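Local coordinates for sensor protein (Vibrio cholerae, PDB 3BY9) that probably senses C4-dicarboxylates such as succinate, serving as the sensor domain of the membrane histidine kinase DctB in a two-component system, at residues H12-I23 / R243-V254. Residues are numbered along the deposited sequence; the frame is centred on the assembly and turned at random. Where two conformers were deposited one is given.
Sequences HQSQLDRFSSHI and RPLPELALTIRV
Arg243 lies over the flank of helix 5-27 and forms an end-on salt bridge with Asp17, its NH1 and NH2 both donating to OD1. NH1 meets OD1 at 2.9 Å, nearly along the C-O axis, whereas NH2 comes from above the carboxylate plane; OD1 lies in the guanidinium plane, although the carboxylate is turned 53° from it. NH2 also reaches Gln13 OE1 at 2.9 Å, approaching from above the amide's carbonyl plane. Bends at chi2 and chi3 curl the arginine chain toward the helix, where Leu16 CB lies over one guanidinium face, off its centre. Two waters at the guanidinium edge extend the grip: one accepts from Arg243 NE and Gln13 NE2, the other accepts from NH1 and, in the modelled conformer of Ser20, also bonds to its OG.

Alongside these polar groups the contact is largely apolar. Val254 CG1 sits 3.6 Å from the His12 ring centroid and 17° off the ring normal, a CH-pi contact, and also meets Leu16 CG. Ile252 CG2 meets the edge of the Phe19 ring through CD2 (3.8 Å), while its CD1 meets Ile23 CD1.

Further out, Phe166 and Trp159 pack against Phe19, and Ser164 OG is hydrogen-bonded to Gln15 OE1. Arg243 and Ile252 form a hydrogen-bonded antiparallel pair, N to O both ways, placing both side chains on the hairpin face turned to the helix. The arrangement is a long N-terminal helix packed on a beta-hairpin of the antiparallel four-stranded sheet, consistent with the membrane-proximal half of a double-PDC sensor domain.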
loop_
_atom_site.group_PDB
_atom_site.type_symbol
_atom_site.label_atom_id
_atom_site.label_comp_id
_atom_site.label_asym_id
_atom_site.label_seq_id
_atom_site.Cartn_x
_atom_site.Cartn_y
_atom_site.Cartn_z
ATOM N N HIS A 12 5.533 2.714 23.890
ATOM C CA HIS A 12 5.052 2.160 22.625
ATOM C C HIS A 12 3.809 2.930 22.180
ATOM O O HIS A 12 3.619 3.192 20.985
ATOM C CB HIS A 12 4.620 0.721 22.808
ATOM C CG HIS A 12 5.685 -0.310 22.621
ATOM N ND1 HIS A 12 7.036 -0.038 22.422
ATOM C CD2 HIS A 12 5.564 -1.656 22.582
ATOM C CE1 HIS A 12 7.679 -1.187 22.267
ATOM N NE2 HIS A 12 6.810 -2.174 22.354
ATOM N N GLN A 13 2.903 3.222 23.120
ATOM C CA GLN A 13 1.686 3.945 22.749
ATOM C C GLN A 13 2.019 5.301 22.143
ATOM O O GLN A 13 1.376 5.743 21.198
ATOM C CB GLN A 13 0.744 4.116 23.955
ATOM C CG GLN A 13 0.019 2.814 24.338
ATOM C CD GLN A 13 -0.802 2.274 23.182
ATOM O OE1 GLN A 13 -1.691 2.960 22.689
ATOM N NE2 GLN A 13 -0.508 1.056 22.740
ATOM N N SER A 14 3.039 5.968 22.678
ATOM C CA SER A 14 3.423 7.263 22.141
ATOM C C SER A 14 4.078 7.114 20.768
ATOM O O SER A 14 3.886 7.952 19.870
ATOM C CB SER A 14 4.362 7.962 23.113
ATOM O OG SER A 14 3.636 8.393 24.254
ATOM N N GLN A 15 4.883 6.068 20.603
ATOM C CA GLN A 15 5.504 5.835 19.299
ATOM C C GLN A 15 4.442 5.565 18.264
ATOM O O GLN A 15 4.541 6.072 17.140
ATOM C CB GLN A 15 6.440 4.642 19.337
ATOM C CG GLN A 15 7.667 4.882 20.217
ATOM C CD GLN A 15 8.546 3.648 20.198
ATOM O OE1 GLN A 15 9.319 3.418 19.252
ATOM N NE2 GLN A 15 8.403 2.832 21.205
ATOM N N LEU A 16 3.441 4.755 18.631
ATOM C CA LEU A 16 2.379 4.437 17.670
ATOM C C LEU A 16 1.577 5.708 17.339
ATOM O O LEU A 16 1.141 5.919 16.186
ATOM C CB LEU A 16 1.427 3.332 18.232
ATOM C CG LEU A 16 2.080 1.933 18.361
ATOM C CD1 LEU A 16 1.247 0.922 19.156
ATOM C CD2 LEU A 16 2.314 1.415 16.913
ATOM N N ASP A 17 1.350 6.553 18.338
ATOM C CA ASP A 17 0.608 7.804 18.077
ATOM C C ASP A 17 1.387 8.668 17.063
ATOM O O ASP A 17 0.819 9.157 16.076
ATOM C CB ASP A 17 0.452 8.638 19.361
ATOM C CG ASP A 17 -0.591 8.110 20.317
ATOM O OD1 ASP A 17 -1.375 7.196 19.968
ATOM O OD2 ASP A 17 -0.622 8.666 21.459
ATOM N N ARG A 18 2.687 8.832 17.306
ATOM C CA ARG A 18 3.520 9.663 16.428
ATOM C C ARG A 18 3.639 9.072 15.008
ATOM O O ARG A 18 3.532 9.793 14.002
ATOM C CB ARG A 18 4.929 9.823 17.006
ATOM C CG ARG A 18 5.041 10.700 18.249
ATOM C CD ARG A 18 6.520 11.027 18.580
ATOM N NE ARG A 18 7.320 9.869 18.977
ATOM C CZ ARG A 18 7.387 9.408 20.225
ATOM N NH1 ARG A 18 6.707 10.012 21.185
ATOM N NH2 ARG A 18 8.132 8.350 20.521
ATOM N N PHE A 19 3.846 7.770 14.913
ATOM C CA PHE A 19 3.976 7.179 13.589
ATOM C C PHE A 19 2.657 7.145 12.837
ATOM O O PHE A 19 2.627 7.360 11.625
ATOM C CB PHE A 19 4.596 5.768 13.695
ATOM C CG PHE A 19 5.164 5.268 12.388
ATOM C CD1 PHE A 19 6.056 6.052 11.654
ATOM C CD2 PHE A 19 4.832 4.007 11.911
ATOM C CE1 PHE A 19 6.609 5.562 10.439
ATOM C CE2 PHE A 19 5.375 3.518 10.710
ATOM C CZ PHE A 19 6.257 4.299 9.986
ATOM N N SER A 20 1.572 6.799 13.533
ATOM C CA SER A 20 0.270 6.751 12.878
ATOM C C SER A 20 -0.018 8.147 12.331
ATOM O O SER A 20 -0.524 8.311 11.203
ATOM C CB SER A 20 -0.826 6.346 13.876
ATOM O OG SER A 20 -2.098 6.695 13.348
ATOM N N SER A 21 0.318 9.158 13.124
ATOM C CA SER A 21 0.116 10.537 12.703
ATOM C C SER A 21 0.890 10.841 11.425
ATOM O O SER A 21 0.339 11.453 10.498
ATOM C CB SER A 21 0.539 11.513 13.809
ATOM O OG SER A 21 -0.423 11.550 14.861
ATOM N N HIS A 22 2.156 10.418 11.383
ATOM C CA HIS A 22 3.016 10.611 10.235
ATOM C C HIS A 22 2.407 9.934 9.008
ATOM O O HIS A 22 2.437 10.477 7.881
ATOM C CB HIS A 22 4.403 10.029 10.507
ATOM C CG HIS A 22 5.306 10.034 9.313
ATOM N ND1 HIS A 22 5.774 11.200 8.735
ATOM C CD2 HIS A 22 5.808 9.017 8.574
ATOM C CE1 HIS A 22 6.524 10.901 7.692
ATOM N NE2 HIS A 22 6.561 9.584 7.568
ATOM N N ILE A 23 1.918 8.717 9.209
ATOM C CA ILE A 23 1.302 7.990 8.098
ATOM C C ILE A 23 0.101 8.749 7.535
ATOM O O ILE A 23 -0.011 8.934 6.316
ATOM C CB ILE A 23 0.874 6.561 8.536
ATOM C CG1 ILE A 23 2.128 5.713 8.773
ATOM C CG2 ILE A 23 -0.044 5.910 7.448
ATOM C CD1 ILE A 23 1.827 4.372 9.507
ATOM N N ARG A 243 -1.461 -1.267 16.613
ATOM C CA ARG A 243 -2.517 -0.250 16.371
ATOM C C ARG A 243 -3.142 -0.496 14.993
ATOM O O ARG A 243 -2.539 -0.266 13.943
ATOM C CB ARG A 243 -1.899 1.173 16.417
ATOM C CG ARG A 243 -2.882 2.358 16.319
ATOM C CD ARG A 243 -3.640 2.557 17.606
ATOM N NE ARG A 243 -2.772 2.881 18.756
ATOM C CZ ARG A 243 -2.169 4.053 18.982
ATOM N NH1 ARG A 243 -2.272 5.080 18.138
ATOM N NH2 ARG A 243 -1.514 4.225 20.133
ATOM N N PRO A 244 -4.408 -0.942 14.968
ATOM C CA PRO A 244 -4.969 -1.156 13.636
ATOM C C PRO A 244 -5.358 0.191 13.044
ATOM O O PRO A 244 -5.651 1.144 13.795
ATOM C CB PRO A 244 -6.193 -2.057 13.898
ATOM C CG PRO A 244 -6.548 -1.805 15.327
ATOM C CD PRO A 244 -5.232 -1.556 16.033
ATOM N N LEU A 245 -5.314 0.274 11.712
ATOM C CA LEU A 245 -5.719 1.465 10.957
ATOM C C LEU A 245 -6.698 0.872 9.918
ATOM O O LEU A 245 -6.370 0.661 8.749
ATOM C CB LEU A 245 -4.513 2.131 10.279
ATOM C CG LEU A 245 -3.430 2.698 11.220
ATOM C CD1 LEU A 245 -2.295 3.337 10.420
ATOM C CD2 LEU A 245 -4.058 3.729 12.161
ATOM N N PRO A 246 -7.928 0.561 10.357
ATOM C CA PRO A 246 -8.981 -0.028 9.515
ATOM C C PRO A 246 -9.165 0.535 8.115
ATOM O O PRO A 246 -9.389 -0.227 7.168
ATOM C CB PRO A 246 -10.243 0.156 10.365
ATOM C CG PRO A 246 -9.723 -0.003 11.754
ATOM C CD PRO A 246 -8.432 0.831 11.715
ATOM N N GLU A 247 -9.095 1.859 8.006
ATOM C CA GLU A 247 -9.269 2.550 6.726
ATOM C C GLU A 247 -8.243 2.138 5.713
ATOM O O GLU A 247 -8.494 2.207 4.502
ATOM C CB GLU A 247 -9.156 4.065 6.921
ATOM C CG GLU A 247 -10.393 4.710 7.521
ATOM C CD GLU A 247 -10.217 6.203 7.769
ATOM O OE1 GLU A 247 -9.719 6.911 6.865
ATOM O OE2 GLU A 247 -10.583 6.672 8.870
ATOM N N LEU A 248 -7.079 1.716 6.212
ATOM C CA LEU A 248 -5.943 1.332 5.371
ATOM C C LEU A 248 -5.781 -0.163 5.237
ATOM O O LEU A 248 -4.958 -0.644 4.461
ATOM C CB LEU A 248 -4.644 1.885 5.978
ATOM C CG LEU A 248 -4.691 3.358 6.325
ATOM C CD1 LEU A 248 -3.301 3.771 6.821
ATOM C CD2 LEU A 248 -5.101 4.207 5.059
ATOM N N ALA A 249 -6.583 -0.882 6.001
ATOM C CA ALA A 249 -6.549 -2.328 6.044
ATOM C C ALA A 249 -5.133 -2.801 6.372
ATOM O O ALA A 249 -4.623 -3.776 5.804
ATOM C CB ALA A 249 -7.079 -2.955 4.731
ATOM N N LEU A 250 -4.491 -2.060 7.284
ATOM C CA LEU A 250 -3.126 -2.355 7.778
ATOM C C LEU A 250 -3.030 -2.129 9.285
ATOM O O LEU A 250 -3.670 -1.221 9.822
ATOM C CB LEU A 250 -2.085 -1.446 7.130
ATOM C CG LEU A 250 -1.694 -1.695 5.676
ATOM C CD1 LEU A 250 -0.821 -0.532 5.175
ATOM C CD2 LEU A 250 -0.947 -3.002 5.577
ATOM N N THR A 251 -2.229 -2.946 9.967
ATOM C CA THR A 251 -2.044 -2.775 11.415
ATOM C C THR A 251 -0.566 -2.380 11.588
ATOM O O THR A 251 0.307 -3.044 11.059
ATOM C CB THR A 251 -2.325 -4.093 12.200
ATOM O OG1 THR A 251 -3.729 -4.443 12.055
ATOM C CG2 THR A 251 -2.037 -3.913 13.730
ATOM N N ILE A 252 -0.326 -1.313 12.342
ATOM C CA ILE A 252 1.049 -0.853 12.612
ATOM C C ILE A 252 1.487 -1.514 13.919
ATOM O O ILE A 252 0.724 -1.555 14.885
ATOM C CB ILE A 252 1.096 0.667 12.803
ATOM C CG1 ILE A 252 0.403 1.361 11.625
ATOM C CG2 ILE A 252 2.537 1.133 12.957
ATOM C CD1 ILE A 252 0.185 2.823 11.880
ATOM N N ARG A 253 2.721 -2.023 13.965
ATOM C CA ARG A 253 3.184 -2.679 15.180
ATOM C C ARG A 253 4.568 -2.245 15.517
ATOM O O ARG A 253 5.406 -2.131 14.610
ATOM C CB ARG A 253 3.200 -4.200 14.929
ATOM C CG ARG A 253 1.834 -4.691 14.345
ATOM C CD ARG A 253 1.847 -6.221 14.214
ATOM N NE ARG A 253 0.651 -6.843 13.609
ATOM C CZ ARG A 253 -0.301 -7.426 14.338
ATOM N NH1 ARG A 253 -0.229 -7.403 15.673
ATOM N NH2 ARG A 253 -1.227 -8.159 13.744
ATOM N N VAL A 254 4.808 -1.983 16.801
ATOM C CA VAL A 254 6.158 -1.597 17.230
ATOM C C VAL A 254 6.691 -2.780 18.050
ATOM O O VAL A 254 5.986 -3.351 18.904
ATOM C CB VAL A 254 6.139 -0.264 18.035
ATOM C CG1 VAL A 254 5.146 -0.299 19.192
ATOM C CG2 VAL A 254 7.550 0.019 18.621
HETATM O O HOH W 1 -2.321 0.680 20.300
HETATM O O HOH W 2 -3.683 5.719 15.621
#